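Possible metal-dependent hydrolase (Veillonella parvula, PDB 3RPC) is probably a metal-dependent hydrolase of the metallo-beta-lactamase superfamily, holding a pair of zinc ions in its presumed active site. Local coordinates at residues A[175-178]-A[179-183]. Residues are numbered along the deposited sequence; the frame is centred on the assembly and turned at random.
Sequences VEKA and LLRFD
Lys-177 and Arg-181, one helical turn apart, run side by side in the same direction. The aliphatic part of the lysine lies over one face of the arginine's guanidinium, off its centre, with Lys-177 CG 3.6 Å from Arg-181 NH2. Both chains are extended beyond CG. In Arg-181, CG lies anti to the carbonyl carbon and beside the backbone N (chi1 -68°), which sends the chain back past Lys-177 O and alongside the lysine. The two cationic ends stop close together, Lys-177 NZ 4.4 Å from Arg-181 NH2, and both form salt bridges to OD1 of Asp-149 of the second subunit, so one carboxylate oxygen is gripped by two cations and joins this face of the helix to the second subunit.

Apolar contacts line other faces. Val-175 and Leu-179 point the same way, CG1 of the valine 3.9 Å from CD1 of the leucine, and both pack on Tyr-164 of strand 163-165. Phe-182 CD2 lies 3.5 Å from Ala-178 O, which meets the ring obliquely, and 4.4 Å from Ala-178 CB.

Helix 173-182 is the crossover of a beta-alpha-beta unit joining the parallel strands 163-165 and 186-190, neighbours in one of the two sheets of the metallo-beta-lactamase fold.

Four successive i to i+4 backbone hydrogen bonds hold the turns. Leu-179 N reaches Val-175 O at 3.0 Å and Arg-181 N reaches Lys-177 O at 2.9 Å. The last of the four runs from Phe-182 N to Ala-178 O (3.0 Å). Beyond it, Asp-183 N gives Leu-179 O a weak bond as the chain leaves the helix with positive phi (39°), and the Asp-183 carboxylate forms a salt bridge with Lys-217.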
loop_
_atom_site.group_PDB
_atom_site.type_symbol
_atom_site.label_atom_id
_atom_site.label_comp_id
_atom_site.label_asym_id
_atom_site.label_seq_id
_atom_site.Cartn_x
_atom_site.Cartn_y
_atom_site.Cartn_z
ATOM N N VAL A 175 7.925 0.423 -2.307
ATOM C CA VAL A 175 9.057 1.047 -2.987
ATOM C C VAL A 175 9.721 0.007 -3.902
ATOM O O VAL A 175 10.012 0.287 -5.073
ATOM C CB VAL A 175 10.065 1.618 -1.960
ATOM C CG1 VAL A 175 11.297 2.211 -2.660
ATOM C CG2 VAL A 175 9.377 2.656 -1.080
ATOM N N GLU A 176 9.936 -1.202 -3.378
ATOM C CA GLU A 176 10.519 -2.286 -4.180
ATOM C C GLU A 176 9.663 -2.579 -5.396
ATOM O O GLU A 176 10.186 -2.810 -6.484
ATOM C CB GLU A 176 10.711 -3.565 -3.352
ATOM C CG GLU A 176 11.678 -3.427 -2.176
ATOM C CD GLU A 176 13.151 -3.353 -2.580
ATOM O OE1 GLU A 176 13.481 -3.402 -3.789
ATOM O OE2 GLU A 176 13.997 -3.256 -1.664
ATOM N N LYS A 177 8.346 -2.578 -5.194
ATOM C CA LYS A 177 7.396 -2.806 -6.281
ATOM C C LYS A 177 7.521 -1.755 -7.370
ATOM O O LYS A 177 7.629 -2.098 -8.549
ATOM C CB LYS A 177 5.962 -2.853 -5.750
ATOM C CG LYS A 177 5.614 -4.165 -5.054
ATOM C CD LYS A 177 4.277 -4.051 -4.342
ATOM C CE LYS A 177 3.834 -5.378 -3.725
ATOM N NZ LYS A 177 2.432 -5.243 -3.212
ATOM N N ALA A 178 7.521 -0.479 -6.984
ATOM C CA ALA A 178 7.608 0.576 -7.985
ATOM C C ALA A 178 8.925 0.507 -8.748
ATOM O O ALA A 178 8.952 0.674 -9.969
ATOM C CB ALA A 178 7.425 1.944 -7.348
ATOM N N LEU A 179 10.015 0.256 -8.030
ATOM C CA LEU A 179 11.334 0.210 -8.648
ATOM C C LEU A 179 11.432 -0.885 -9.707
ATOM O O LEU A 179 11.947 -0.661 -10.803
ATOM C CB LEU A 179 12.422 0.010 -7.577
ATOM C CG LEU A 179 12.649 1.204 -6.639
ATOM C CD1 LEU A 179 13.611 0.832 -5.515
ATOM C CD2 LEU A 179 13.167 2.424 -7.388
ATOM N N LEU A 180 10.935 -2.076 -9.385
ATOM C CA LEU A 180 11.056 -3.184 -10.316
ATOM C C LEU A 180 10.048 -3.081 -11.466
ATOM O O LEU A 180 10.376 -3.365 -12.619
ATOM C CB LEU A 180 10.909 -4.516 -9.573
ATOM C CG LEU A 180 11.060 -5.780 -10.428
ATOM C CD1 LEU A 180 12.463 -5.891 -11.011
ATOM C CD2 LEU A 180 10.725 -7.018 -9.608
ATOM N N ARG A 181 8.828 -2.656 -11.159
ATOM C CA ARG A 181 7.786 -2.599 -12.181
ATOM C C ARG A 181 8.025 -1.520 -13.224
ATOM O O ARG A 181 7.755 -1.726 -14.406
ATOM C CB ARG A 181 6.413 -2.410 -11.540
ATOM C CG ARG A 181 5.979 -3.622 -10.753
ATOM C CD ARG A 181 4.816 -3.334 -9.834
ATOM N NE ARG A 181 4.540 -4.507 -9.003
ATOM C CZ ARG A 181 3.526 -4.600 -8.151
ATOM N NH1 ARG A 181 2.688 -3.584 -8.004
ATOM N NH2 ARG A 181 3.364 -5.712 -7.437
ATOM N N PHE A 182 8.537 -0.372 -12.791
ATOM C CA PHE A 182 8.611 0.792 -13.674
ATOM C C PHE A 182 10.032 1.248 -14.004
ATOM O O PHE A 182 10.225 2.133 -14.844
ATOM C CB PHE A 182 7.775 1.940 -13.092
ATOM C CG PHE A 182 6.370 1.535 -12.772
ATOM C CD1 PHE A 182 5.512 1.137 -13.781
ATOM C CD2 PHE A 182 5.911 1.523 -11.461
ATOM C CE1 PHE A 182 4.220 0.736 -13.493
ATOM C CE2 PHE A 182 4.621 1.131 -11.168
ATOM C CZ PHE A 182 3.774 0.736 -12.185
ATOM N N ASP A 183 11.017 0.637 -13.349
ATOM C CA ASP A 183 12.431 0.905 -13.611
ATOM C C ASP A 183 12.710 2.381 -13.866
ATOM O O ASP A 183 13.156 2.755 -14.957
ATOM C CB ASP A 183 12.926 0.083 -14.805
ATOM C CG ASP A 183 14.435 0.134 -14.962
ATOM O OD1 ASP A 183 15.143 0.215 -13.935
ATOM O OD2 ASP A 183 14.916 0.091 -16.114
#